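Local coordinates for invasion protein InvA (Salmonella enterica, PDB 2X49) that takes part in type III protein export and the invasion of intestinal epithelial cells, here as the C-terminal domain of an inner-membrane export apparatus protein, at residues Val8-Leu13 and Arg42-Leu47; Ile66-Phe71 and Ala134-Arg139; Leu293-Val298 and Leu316-Ile321. All blocks are in the same frame, centred on the assembly; numbering follows the deposited sequence.

Contact 1. Residues Val8-Leu13 and Arg42-Leu47; sequences VPLILL and RLPEVL
Leu10 uses both of its backbone polar groups on the 42-47 segment. Its N gives a hydrogen bond of 2.8 Å to Glu45 O, and its O receives Leu47 N at 2.9 Å in an almost straight bond (177° at the hydrogen). The two bonds straddle Val46, the alternation expected of parallel strands, and Leu12 N continues the pattern by bonding Leu47 O at 2.8 Å. Pro9 and Pro44, which have no N-H to offer, stand where the pairing begins; there Pro44 CB lies against Val8 O.

Leu10, Leu12 and Val46 share one face of the sheet. Val46 is branched at CB and divides its methyls between the two leucines: CG1, anti to the backbone N (chi1 174°), meets Leu12 CD1 at 4.0 Å, while CG2 packs on Leu10 CD1. The same Leu10 methyl also reaches Pro44 CD, 3.9 Å away. On the other face, at the more exposed border, Leu47 CD1 approaches Pro9 CB to 3.9 Å. Strands 10-14 and 46-50 run parallel and are linked through helices 16-24 and 27-39, a beta-alpha-beta crossover; helix 27-39 covers the leucine face, with Leu27 on Leu12 and Arg32 on Val46.

The chemistry divides cleanly: backbone bonds fix the register, whereas branched aliphatic side chains, having no polar group to satisfy, can fill the buried side beneath the helix.

Contact 2. Residues Ile66-Phe71 and Ala134-Arg139; sequences IRVEQF and AVTLAR
Thr136 turns its hydroxyl oxygen to the rim of the Phe71 ring. OG1 lies in the ring plane, at the edge, 3.4 Å from Phe71 CZ, where the slightly positive C-H border should suit an oxygen. No hydrogen bond joins the two segments; the Thr136 hydroxyl is instead paired with Cys132 O, one turn back in its own helix. Its first torsion (chi1 -57°) sets OG1 beside the backbone N and leaves CG2 anti to that N, where the methyl meets Val68 CG1 at 3.8 Å. A small residue with one polar and one apolar branch thus serves both an aromatic edge and an aliphatic tip.

A classic beta bulge sets Val68 and Glu69 opposite the single residue Leu61, and both direct their CB atoms toward the helix although they are consecutive in the strand. Glu69 CG comes near the edge of the Arg139 guanidinium, 4.4 Å from NH2. The opposite charges stop short of contact, with Glu69 OE2 4.6 Å from Arg139 NH2, so any attraction is probably modest; Arg139 NH1 has its salt bridge with Asp312. Thr136 CA lies over one guanidinium face, away from its middle.

The strand and helix axes pass 10.1 Å apart and run roughly antiparallel, at 151°. Strand 66-72 is one of the two outermost strands of its sheet within the chain and bonds to strand 58-63 on its inner side, while Phe71 also touches Cys132 and Leu133 of helix 125-139, and Leu137 of that helix leans on Leu10 of strand 10-14.

Contact 3. Residues Leu293-Val298 and Leu316-Ile321; sequences LTSVDV and LSFGEI
Thr294 makes both backbone hydrogen bonds that cross to the 316-321 segment. Its N gives to Leu316 O at 3.0 Å, and its O accepts Phe318 N, also at 3.0 Å but more bent, with 137° at the hydrogen. Two CA-H...O contacts supplement these: Leu293 CA approaches Leu316 O, and Ser317 CA comes within 3.1 Å of Thr294 O. That carbonyl oxygen also sits over the centre of one face of the Phe318 ring, 3.5 Å above its plane, so the ring lies over the last carbonyl of the pairing.

Beyond the pairing, side chains and solvent take over. Ser317 and Glu320 satisfy each other's backbone N-H: Ser317 N gives to Glu320 OE1 at 3.1 Å, met from well above the carboxylate plane, and Glu320 N gives to Ser317 OG at 3.3 Å, an ST motif, with a further weak bond from Glu320 N to Ser317 O. Ser317 OG is placed for this between its backbone N and carbonyl carbon (chi1 71°). One water accepts from Gly319 N, and weakly from Val296 N, bridging the two chain turns. The other oxygen of Glu320 forms a salt bridge with Arg219, while the hydroxyls of Thr294 and Ser295 bond to OE2 and OE1 of Glu246 respectively, in helix 243-252.

Apolar groups fill the remainder. Leu293 CB touches Phe318 CE1, and Leu293 CD1 meets Ile321 CD1 at 3.9 Å, the two side chains crossing at about a right angle.

Within this beta-alpha-beta unit, then, regular parallel bonding ends after Thr294 and Ser317. Short hydroxyl side chains suit that place because they can answer nearby N-H and carboxylate groups, and the charges of Glu320 and Glu246 probably strengthen the bonds they accept.

Contacts 1 and 2 share one mixed sheet, and each involves one of its two edge strands within the chain: contact 1 pairs strand 46-50 with its neighbour, contact 2 sets strand 66-72 against helix 125-139. They touch directly, through Leu43 on Leu137 and Leu13 on Arg67. Contact 3 belongs to a separate parallel sheet on the opposite side of the chain's centre, its centre about 34 Å from that of contact 1. Contacts 1 and 3 both rest on parallel backbone pairing, but the first lies where its strands begin and is mostly buried and aliphatic, whereas the third lies where its strands finish, and hydroxyls, carboxylates and a water complete the bonding. Partly buried contact 2 relies on side-chain packing.

Contact 1. Residues Val8-Leu13 and Arg42-Leu47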
ATOM      1  N   VAL A   8      18.390  11.348   6.163  1.00 20.78           N
ATOM      2  CA  VAL A   8      17.238  11.801   5.383  1.00 21.77           C
ATOM      3  C   VAL A   8      15.920  11.807   6.161  1.00 20.21           C
ATOM      4  O   VAL A   8      15.019  11.034   5.859  1.00 21.54           O
ATOM      5  CB  VAL A   8      17.002  10.921   4.129  1.00 22.01           C
ATOM      6  CG1 VAL A   8      16.757   9.438   4.512  1.00 23.37           C
ATOM      7  CG2 VAL A   8      15.818  11.479   3.318  1.00 24.52           C
ATOM      8  N   PRO A   9      15.765  12.722   7.109  1.00 20.36           N
ATOM      9  CA  PRO A   9      14.487  12.712   7.869  1.00 19.97           C
ATOM     10  C   PRO A   9      13.246  13.044   7.099  1.00 18.06           C
ATOM     11  O   PRO A   9      13.246  13.770   6.123  1.00 17.09           O
ATOM     12  CB  PRO A   9      14.704  13.785   8.935  1.00 20.32           C
ATOM     13  CG  PRO A   9      15.789  14.678   8.334  1.00 20.12           C
ATOM     14  CD  PRO A   9      16.667  13.795   7.537  1.00 21.33           C
ATOM     15  N   LEU A  10      12.181  12.442   7.551  1.00 17.73           N
ATOM     16  CA  LEU A  10      10.849  12.737   7.037  1.00 17.01           C
ATOM     17  C   LEU A  10      10.352  13.965   7.765  1.00 16.78           C
ATOM     18  O   LEU A  10      10.676  14.159   8.923  1.00 18.49           O
ATOM     19  CB  LEU A  10       9.903  11.566   7.334  1.00 17.19           C
ATOM     20  CG  LEU A  10      10.239  10.242   6.670  1.00 16.24           C
ATOM     21  CD1 LEU A  10       9.419   9.152   7.324  1.00 15.88           C
ATOM     22  CD2 LEU A  10      10.023  10.312   5.196  1.00 13.85           C
ATOM     23  N   ILE A  11       9.570  14.797   7.094  1.00 15.31           N
ATOM     24  CA  ILE A  11       9.019  16.004   7.722  1.00 14.94           C
ATOM     25  C   ILE A  11       7.515  15.979   7.523  1.00 15.92           C
ATOM     26  O   ILE A  11       7.038  15.698   6.441  1.00 15.97           O
ATOM     27  CB  ILE A  11       9.586  17.318   7.153  1.00 15.40           C
ATOM     28  CG1 ILE A  11      11.079  17.391   7.378  1.00 13.84           C
ATOM     29  CG2 ILE A  11       8.867  18.559   7.795  1.00 15.75           C
ATOM     30  CD1 ILE A  11      11.794  18.505   6.605  1.00 18.61           C
ATOM     31  N   LEU A  12       6.790  16.186   8.611  1.00 16.00           N
ATOM     32  CA  LEU A  12       5.328  16.402   8.541  1.00 17.52           C
ATOM     33  C   LEU A  12       5.043  17.854   8.864  1.00 17.27           C
ATOM     34  O   LEU A  12       5.379  18.334   9.922  1.00 17.97           O
ATOM     35  CB  LEU A  12       4.590  15.526   9.532  1.00 18.23           C
ATOM     36  CG  LEU A  12       4.800  14.034   9.431  1.00 20.10           C
ATOM     37  CD1 LEU A  12       4.098  13.224  10.534  1.00 21.01           C
ATOM     38  CD2 LEU A  12       4.309  13.562   8.108  1.00 19.33           C
ATOM     39  N   LEU A  13       4.470  18.552   7.918  1.00 15.96           N
ATOM     40  CA  LEU A  13       3.995  19.939   8.179  1.00 16.48           C
ATOM     41  C   LEU A  13       2.584  19.768   8.754  1.00 16.43           C
ATOM     42  O   LEU A  13       1.744  19.108   8.192  1.00 17.89           O
ATOM     43  CB  LEU A  13       3.945  20.785   6.917  1.00 17.55           C
ATOM     44  CG  LEU A  13       5.219  20.946   6.069  1.00 16.79           C
ATOM     45  CD1 LEU A  13       4.975  21.856   4.904  1.00 18.52           C
ATOM     46  CD2 LEU A  13       6.391  21.381   6.961  1.00 17.71           C
ATOM     47  N   ARG A  42      12.482  -0.071   9.095  1.00 17.94           N
ATOM     48  CA  ARG A  42      12.558   1.131   9.924  1.00 18.47           C
ATOM     49  C   ARG A  42      12.457   2.372   9.076  1.00 18.26           C
ATOM     50  O   ARG A  42      13.051   2.462   8.000  1.00 19.49           O
ATOM     51  CB  ARG A  42      13.865   1.181  10.660  1.00 17.84           C
ATOM     52  CG  ARG A  42      14.241  -0.026  11.444  1.00 19.66           C
ATOM     53  CD  ARG A  42      13.667   0.091  12.800  1.00 23.75           C
ATOM     54  NE  ARG A  42      14.198  -0.915  13.728  1.00 22.11           N
ATOM     55  CZ  ARG A  42      13.720  -1.053  14.959  1.00 20.86           C
ATOM     56  NH1 ARG A  42      12.794  -0.229  15.356  1.00 19.82           N
ATOM     57  NH2 ARG A  42      14.167  -1.982  15.771  1.00 25.11           N
ATOM     58  N   LEU A  43      11.634   3.304   9.544  1.00 16.25           N
ATOM     59  CA  LEU A  43      11.639   4.644   8.919  1.00 15.73           C
ATOM     60  C   LEU A  43      12.747   5.533   9.423  1.00 16.12           C
ATOM     61  O   LEU A  43      13.285   5.310  10.489  1.00 16.55           O
ATOM     62  CB  LEU A  43      10.282   5.350   9.161  1.00 15.78           C
ATOM     63  CG  LEU A  43       8.997   4.696   8.634  1.00 16.21           C
ATOM     64  CD1 LEU A  43       7.715   5.381   9.191  1.00 20.41           C
ATOM     65  CD2 LEU A  43       8.998   4.790   7.150  1.00 16.35           C
ATOM     66  N   PRO A  44      13.080   6.587   8.655  1.00 15.58           N
ATOM     67  CA  PRO A  44      13.931   7.630   9.195  1.00 15.78           C
ATOM     68  C   PRO A  44      13.238   8.362  10.320  1.00 15.45           C
ATOM     69  O   PRO A  44      12.061   8.150  10.589  1.00 16.67           O
ATOM     70  CB  PRO A  44      14.045   8.626   8.033  1.00 15.37           C
ATOM     71  CG  PRO A  44      13.674   7.834   6.816  1.00 16.41           C
ATOM     72  CD  PRO A  44      12.640   6.906   7.287  1.00 15.72           C
ATOM     73  N   GLU A  45      14.006   9.207  10.947  1.00 15.03           N
ATOM     74  CA  GLU A  45      13.443  10.151  11.949  1.00 16.33           C
ATOM     75  C   GLU A  45      12.372  10.998  11.312  1.00 17.20           C
ATOM     76  O   GLU A  45      12.335  11.239  10.103  1.00 18.23           O
ATOM     77  CB  GLU A  45      14.547  11.064  12.465  1.00 16.07           C
ATOM     78  CG  GLU A  45      15.668  10.389  13.219  1.00 15.92           C
ATOM     79  CD  GLU A  45      15.460  10.404  14.707  1.00 19.90           C
ATOM     80  OE1 GLU A  45      14.414  10.905  15.180  1.00 21.74           O
ATOM     81  OE2 GLU A  45      16.387   9.987  15.402  1.00 19.68           O
ATOM     82  N   VAL A  46      11.382  11.305  12.129  1.00 17.70           N
ATOM     83  CA  VAL A  46      10.230  12.086  11.725  1.00 17.70           C
ATOM     84  C   VAL A  46      10.206  13.379  12.509  1.00 16.86           C
ATOM     85  O   VAL A  46      10.203  13.387  13.721  1.00 18.93           O
ATOM     86  CB  VAL A  46       8.960  11.314  11.981  1.00 17.89           C
ATOM     87  CG1 VAL A  46       7.733  12.189  11.686  1.00 18.57           C
ATOM     88  CG2 VAL A  46       8.891   9.983  11.153  1.00 19.13           C
ATOM     89  N   LEU A  47      10.312  14.462  11.775  1.00 16.58           N
ATOM     90  CA  LEU A  47      10.304  15.835  12.329  1.00 14.72           C
ATOM     91  C   LEU A  47       8.940  16.473  12.060  1.00 16.07           C
ATOM     92  O   LEU A  47       8.359  16.345  10.984  1.00 16.33           O
ATOM     93  CB  LEU A  47      11.425  16.736  11.752  1.00 14.50           C
ATOM     94  CG  LEU A  47      12.808  16.098  11.666  1.00 17.04           C
ATOM     95  CD1 LEU A  47      13.824  16.991  10.960  1.00 21.01           C
ATOM     96  CD2 LEU A  47      13.328  15.754  13.048  1.00 22.76           C
TER

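Contact 2. Residues Ile66-Phe71 and Ala134-Arg139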
ATOM      1  N   ILE A  66      10.912  17.641  -0.046  1.00 19.35           N
ATOM      2  CA  ILE A  66       9.981  17.905  -1.160  1.00 18.97           C
ATOM      3  C   ILE A  66       8.569  17.449  -0.823  1.00 18.47           C
ATOM      4  O   ILE A  66       8.399  16.410  -0.283  1.00 17.21           O
ATOM      5  CB  ILE A  66      10.476  17.182  -2.424  1.00 18.57           C
ATOM      6  CG1 ILE A  66      11.879  17.692  -2.798  1.00 19.17           C
ATOM      7  CG2 ILE A  66       9.526  17.391  -3.580  1.00 20.06           C
ATOM      8  CD1 ILE A  66      12.530  16.916  -3.934  1.00 21.43           C
ATOM      9  N   ARG A  67       7.575  18.271  -1.097  1.00 19.04           N
ATOM     10  CA  ARG A  67       6.181  17.890  -0.825  1.00 20.61           C
ATOM     11  C   ARG A  67       5.834  16.687  -1.665  1.00 20.62           C
ATOM     12  O   ARG A  67       6.009  16.692  -2.879  1.00 21.24           O
ATOM     13  CB  ARG A  67       5.219  19.033  -1.153  1.00 21.27           C
ATOM     14  CG  ARG A  67       5.311  20.190  -0.192  1.00 24.85           C
ATOM     15  CD  ARG A  67       4.710  21.462  -0.779  1.00 29.98           C
ATOM     16  NE  ARG A  67       3.894  22.150   0.212  1.00 33.66           N
ATOM     17  CZ  ARG A  67       4.375  22.880   1.214  1.00 37.68           C
ATOM     18  NH1 ARG A  67       5.689  23.027   1.377  1.00 37.90           N
ATOM     19  NH2 ARG A  67       3.530  23.464   2.055  1.00 39.47           N
ATOM     20  N   VAL A  68       5.342  15.666  -0.996  1.00 19.84           N
ATOM     21  CA  VAL A  68       4.925  14.392  -1.636  1.00 20.82           C
ATOM     22  C   VAL A  68       3.412  14.245  -1.686  1.00 20.87           C
ATOM     23  O   VAL A  68       2.800  13.885  -2.697  1.00 22.04           O
ATOM     24  CB  VAL A  68       5.549  13.207  -0.901  1.00 21.28           C
ATOM     25  CG1 VAL A  68       4.820  11.918  -1.193  1.00 25.18           C
ATOM     26  CG2 VAL A  68       7.049  13.103  -1.301  1.00 21.80           C
ATOM     27  N   GLU A  69       2.813  14.555  -0.560  1.00 20.66           N
ATOM     28  CA  GLU A  69       1.341  14.507  -0.444  1.00 21.40           C
ATOM     29  C   GLU A  69       0.829  15.407   0.634  1.00 19.74           C
ATOM     30  O   GLU A  69       1.454  15.569   1.664  1.00 18.62           O
ATOM     31  CB  GLU A  69       0.898  13.079  -0.077  1.00 23.13           C
ATOM     32  CG  GLU A  69       0.512  12.183  -1.238  1.00 28.60           C
ATOM     33  CD  GLU A  69      -0.624  12.744  -2.054  1.00 33.49           C
ATOM     34  OE1 GLU A  69      -1.432  13.516  -1.490  1.00 37.21           O
ATOM     35  OE2 GLU A  69      -0.705  12.425  -3.262  1.00 38.29           O
ATOM     36  N   GLN A  70      -0.339  15.950   0.387  1.00 19.75           N
ATOM     37  CA  GLN A  70      -1.079  16.687   1.417  1.00 19.65           C
ATOM     38  C   GLN A  70      -2.327  15.874   1.716  1.00 19.51           C
ATOM     39  O   GLN A  70      -3.124  15.543   0.797  1.00 20.82           O
ATOM     40  CB  GLN A  70      -1.437  18.105   0.953  1.00 19.94           C
ATOM     41  CG  GLN A  70      -2.135  18.969   2.036  1.00 22.33           C
ATOM     42  CD  GLN A  70      -2.153  20.481   1.713  1.00 27.07           C
ATOM     43  OE1 GLN A  70      -1.233  21.018   1.085  1.00 32.68           O
ATOM     44  NE2 GLN A  70      -3.185  21.169   2.178  1.00 28.15           N
ATOM     45  N   PHE A  71      -2.496  15.621   3.008  1.00 17.42           N
ATOM     46  CA  PHE A  71      -3.605  14.834   3.558  1.00 19.11           C
ATOM     47  C   PHE A  71      -4.595  15.731   4.287  1.00 18.44           C
ATOM     48  O   PHE A  71      -4.255  16.693   4.945  1.00 19.18           O
ATOM     49  CB  PHE A  71      -3.101  13.787   4.575  1.00 19.47           C
ATOM     50  CG  PHE A  71      -2.020  12.858   4.052  1.00 20.11           C
ATOM     51  CD1 PHE A  71      -2.351  11.624   3.494  1.00 18.77           C
ATOM     52  CD2 PHE A  71      -0.701  13.199   4.101  1.00 21.95           C
ATOM     53  CE1 PHE A  71      -1.400  10.708   3.047  1.00 11.78           C
ATOM     54  CE2 PHE A  71       0.281  12.318   3.613  1.00 20.20           C
ATOM     55  CZ  PHE A  71      -0.065  11.088   3.046  1.00 16.40           C
ATOM     56  N   ALA A 134       1.271   5.610   6.048  1.00 16.88           N
ATOM     57  CA  ALA A 134       1.900   4.299   5.810  1.00 17.58           C
ATOM     58  C   ALA A 134       1.836   3.898   4.361  1.00 17.96           C
ATOM     59  O   ALA A 134       2.819   3.384   3.789  1.00 18.01           O
ATOM     60  CB  ALA A 134       1.285   3.240   6.676  1.00 18.45           C
ATOM     61  N   VAL A 135       0.679   4.096   3.760  1.00 17.02           N
ATOM     62  CA  VAL A 135       0.468   3.739   2.347  1.00 16.43           C
ATOM     63  C   VAL A 135       1.455   4.501   1.472  1.00 15.35           C
ATOM     64  O   VAL A 135       2.109   3.966   0.563  1.00 15.98           O
ATOM     65  CB  VAL A 135      -1.012   3.990   1.940  1.00 17.47           C
ATOM     66  CG1 VAL A 135      -1.238   4.039   0.456  1.00 18.64           C
ATOM     67  CG2 VAL A 135      -1.881   2.954   2.660  1.00 18.35           C
ATOM     68  N   THR A 136       1.622   5.768   1.796  1.00 15.80           N
ATOM     69  CA  THR A 136       2.428   6.647   0.971  1.00 15.88           C
ATOM     70  C   THR A 136       3.901   6.330   1.179  1.00 14.06           C
ATOM     71  O   THR A 136       4.698   6.349   0.236  1.00 13.51           O
ATOM     72  CB  THR A 136       2.159   8.151   1.286  1.00 16.29           C
ATOM     73  OG1 THR A 136       0.750   8.383   1.091  1.00 20.77           O
ATOM     74  CG2 THR A 136       2.947   9.054   0.383  1.00 18.07           C
ATOM     75  N   LEU A 137       4.239   6.030   2.416  1.00 15.96           N
ATOM     76  CA  LEU A 137       5.654   5.698   2.760  1.00 15.03           C
ATOM     77  C   LEU A 137       6.078   4.358   2.176  1.00 16.24           C
ATOM     78  O   LEU A 137       7.195   4.234   1.697  1.00 16.05           O
ATOM     79  CB  LEU A 137       5.917   5.779   4.248  1.00 16.42           C
ATOM     80  CG  LEU A 137       5.928   7.198   4.774  1.00 17.18           C
ATOM     81  CD1 LEU A 137       5.806   7.269   6.304  1.00 18.05           C
ATOM     82  CD2 LEU A 137       7.189   7.973   4.363  1.00 14.53           C
ATOM     83  N   ALA A 138       5.175   3.387   2.196  1.00 15.00           N
ATOM     84  CA  ALA A 138       5.450   2.058   1.559  1.00 16.07           C
ATOM     85  C   ALA A 138       5.804   2.267   0.096  1.00 16.56           C
ATOM     86  O   ALA A 138       6.773   1.706  -0.420  1.00 15.27           O
ATOM     87  CB  ALA A 138       4.232   1.101   1.689  1.00 17.60           C
ATOM     88  N   ARG A 139       5.019   3.054  -0.611  1.00 16.42           N
ATOM     89  CA  ARG A 139       5.212   3.280  -2.052  1.00 16.57           C
ATOM     90  C   ARG A 139       6.593   3.876  -2.355  1.00 15.37           C
ATOM     91  O   ARG A 139       7.202   3.660  -3.416  1.00 16.07           O
ATOM     92  CB  ARG A 139       4.100   4.187  -2.603  1.00 17.87           C
ATOM     93  CG  ARG A 139       4.158   4.583  -4.028  1.00 20.99           C
ATOM     94  CD  ARG A 139       2.790   5.156  -4.403  1.00 25.35           C
ATOM     95  NE  ARG A 139       2.567   6.560  -4.049  1.00 26.76           N
ATOM     96  CZ  ARG A 139       1.561   7.008  -3.302  1.00 27.15           C
ATOM     97  NH1 ARG A 139       0.673   6.175  -2.786  1.00 28.58           N
ATOM     98  NH2 ARG A 139       1.441   8.308  -3.061  1.00 28.91           N
TER

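Contact 3. Residues Leu293-Val298 and Leu316-Ile321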
ATOM      1  N   LEU A 293      -8.808  -7.148  -8.022  1.00 17.30           N
ATOM      2  CA  LEU A 293      -8.592  -8.613  -8.128  1.00 16.31           C
ATOM      3  C   LEU A 293      -8.521  -9.032  -9.569  1.00 17.30           C
ATOM      4  O   LEU A 293      -9.387  -8.724 -10.362  1.00 16.98           O
ATOM      5  CB  LEU A 293      -9.757  -9.382  -7.480  1.00 16.84           C
ATOM      6  CG  LEU A 293     -10.003  -9.160  -6.001  1.00 18.03           C
ATOM      7  CD1 LEU A 293     -11.196 -10.031  -5.505  1.00 18.06           C
ATOM      8  CD2 LEU A 293      -8.722  -9.435  -5.234  1.00 21.94           C
ATOM      9  N   THR A 294      -7.488  -9.786  -9.866  1.00 17.03           N
ATOM     10  CA  THR A 294      -7.292 -10.291 -11.220  1.00 17.67           C
ATOM     11  C   THR A 294      -6.588 -11.626 -11.285  1.00 17.68           C
ATOM     12  O   THR A 294      -6.130 -12.158 -10.303  1.00 16.24           O
ATOM     13  CB  THR A 294      -6.513  -9.318 -12.058  1.00 19.43           C
ATOM     14  OG1 THR A 294      -6.787  -9.614 -13.436  1.00 24.15           O
ATOM     15  CG2 THR A 294      -5.070  -9.408 -11.698  1.00 18.44           C
ATOM     16  N   SER A 295      -6.496 -12.160 -12.490  1.00 16.66           N
ATOM     17  CA  SER A 295      -5.752 -13.410 -12.728  1.00 18.05           C
ATOM     18  C   SER A 295      -4.266 -13.209 -12.494  1.00 18.17           C
ATOM     19  O   SER A 295      -3.718 -12.119 -12.703  1.00 18.29           O
ATOM     20  CB  SER A 295      -5.975 -13.938 -14.152  1.00 17.99           C
ATOM     21  OG  SER A 295      -7.350 -14.256 -14.449  1.00 20.34           O
ATOM     22  N   VAL A 296      -3.599 -14.271 -12.073  1.00 18.67           N
ATOM     23  CA  VAL A 296      -2.163 -14.161 -11.793  1.00 19.72           C
ATOM     24  C   VAL A 296      -1.387 -13.760 -13.045  1.00 19.03           C
ATOM     25  O   VAL A 296      -0.397 -13.079 -12.974  1.00 19.96           O
ATOM     26  CB  VAL A 296      -1.510 -15.450 -11.176  1.00 19.84           C
ATOM     27  CG1 VAL A 296      -1.581 -16.593 -12.156  1.00 23.21           C
ATOM     28  CG2 VAL A 296      -0.084 -15.123 -10.792  1.00 23.22           C
ATOM     29  N   ASP A 297      -1.836 -14.205 -14.202  1.00 19.07           N
ATOM     30  CA  ASP A 297      -1.066 -13.922 -15.439  1.00 18.34           C
ATOM     31  C   ASP A 297      -0.980 -12.451 -15.825  1.00 18.32           C
ATOM     32  O   ASP A 297      -0.061 -12.043 -16.543  1.00 20.88           O
ATOM     33  CB  ASP A 297      -1.433 -14.838 -16.620  1.00 19.45           C
ATOM     34  CG  ASP A 297      -2.830 -14.650 -17.163  1.00 21.19           C
ATOM     35  OD1 ASP A 297      -3.664 -13.989 -16.539  1.00 24.38           O
ATOM     36  OD2 ASP A 297      -3.111 -15.245 -18.237  1.00 24.75           O
ATOM     37  N   VAL A 298      -1.918 -11.654 -15.337  1.00 16.02           N
ATOM     38  CA  VAL A 298      -1.997 -10.238 -15.741  1.00 15.60           C
ATOM     39  C   VAL A 298      -1.745  -9.242 -14.575  1.00 13.71           C
ATOM     40  O   VAL A 298      -1.570  -8.018 -14.780  1.00 14.56           O
ATOM     41  CB  VAL A 298      -3.328  -9.900 -16.451  1.00 15.54           C
ATOM     42  CG1 VAL A 298      -3.418 -10.619 -17.825  1.00 14.58           C
ATOM     43  CG2 VAL A 298      -4.517 -10.190 -15.540  1.00 17.44           C
ATOM     44  N   LEU A 316      -4.202  -7.480  -6.487  1.00 15.61           N
ATOM     45  CA  LEU A 316      -3.965  -8.878  -6.009  1.00 16.47           C
ATOM     46  C   LEU A 316      -4.464  -9.893  -7.009  1.00 16.99           C
ATOM     47  O   LEU A 316      -5.439  -9.671  -7.712  1.00 16.98           O
ATOM     48  CB  LEU A 316      -4.643  -9.135  -4.650  1.00 17.14           C
ATOM     49  CG  LEU A 316      -4.299  -8.211  -3.456  1.00 16.68           C
ATOM     50  CD1 LEU A 316      -4.848  -8.727  -2.117  1.00 18.46           C
ATOM     51  CD2 LEU A 316      -2.820  -7.949  -3.331  1.00 17.77           C
ATOM     52  N   SER A 317      -3.780 -11.039  -7.031  1.00 17.09           N
ATOM     53  CA  SER A 317      -4.252 -12.139  -7.836  1.00 16.59           C
ATOM     54  C   SER A 317      -5.253 -13.004  -7.060  1.00 16.04           C
ATOM     55  O   SER A 317      -5.294 -13.010  -5.839  1.00 16.13           O
ATOM     56  CB  SER A 317      -3.096 -12.963  -8.337  1.00 16.02           C
ATOM     57  OG  SER A 317      -2.541 -13.685  -7.256  1.00 18.02           O
ATOM     58  N   PHE A 318      -6.048 -13.755  -7.801  1.00 16.22           N
ATOM     59  CA  PHE A 318      -7.022 -14.676  -7.205  1.00 16.28           C
ATOM     60  C   PHE A 318      -6.340 -15.667  -6.252  1.00 17.02           C
ATOM     61  O   PHE A 318      -6.868 -16.023  -5.194  1.00 18.31           O
ATOM     62  CB  PHE A 318      -7.841 -15.419  -8.272  1.00 16.23           C
ATOM     63  CG  PHE A 318      -8.610 -14.523  -9.226  1.00 16.84           C
ATOM     64  CD1 PHE A 318      -9.343 -13.428  -8.775  1.00 17.97           C
ATOM     65  CD2 PHE A 318      -8.600 -14.769 -10.590  1.00 17.30           C
ATOM     66  CE1 PHE A 318     -10.070 -12.642  -9.677  1.00 19.48           C
ATOM     67  CE2 PHE A 318      -9.324 -13.969 -11.501  1.00 21.23           C
ATOM     68  CZ  PHE A 318     -10.041 -12.899 -11.040  1.00 18.12           C
ATOM     69  N   GLY A 319      -5.156 -16.126  -6.622  1.00 16.86           N
ATOM     70  CA  GLY A 319      -4.399 -17.032  -5.761  1.00 17.36           C
ATOM     71  C   GLY A 319      -3.904 -16.417  -4.467  1.00 17.61           C
ATOM     72  O   GLY A 319      -3.728 -17.054  -3.431  1.00 16.69           O
ATOM     73  N   GLU A 320      -3.644 -15.132  -4.559  1.00 16.42           N
ATOM     74  CA  GLU A 320      -3.123 -14.372  -3.432  1.00 18.03           C
ATOM     75  C   GLU A 320      -4.143 -14.274  -2.323  1.00 18.26           C
ATOM     76  O   GLU A 320      -3.762 -14.177  -1.164  1.00 21.68           O
ATOM     77  CB  GLU A 320      -2.567 -13.005  -3.830  1.00 16.54           C
ATOM     78  CG  GLU A 320      -1.141 -13.142  -4.460  1.00 19.40           C
ATOM     79  CD  GLU A 320      -0.601 -11.849  -5.113  1.00 19.87           C
ATOM     80  OE1 GLU A 320      -1.328 -10.850  -5.199  1.00 21.61           O
ATOM     81  OE2 GLU A 320       0.551 -11.888  -5.620  1.00 20.05           O
ATOM     82  N   ILE A 321      -5.418 -14.394  -2.671  1.00 18.04           N
ATOM     83  CA  ILE A 321      -6.519 -14.289  -1.670  1.00 17.46           C
ATOM     84  C   ILE A 321      -7.188 -15.646  -1.368  1.00 16.63           C
ATOM     85  O   ILE A 321      -8.325 -15.701  -0.917  1.00 16.75           O
ATOM     86  CB  ILE A 321      -7.592 -13.193  -2.050  1.00 17.13           C
ATOM     87  CG1 ILE A 321      -8.375 -13.610  -3.294  1.00 19.53           C
ATOM     88  CG2 ILE A 321      -6.925 -11.809  -2.207  1.00 18.57           C
ATOM     89  CD1 ILE A 321      -9.759 -13.011  -3.373  1.00 21.14           C
TER
HETATM   90  O   HOH W   1      -4.463 -16.380  -9.820  1.00 20.52           O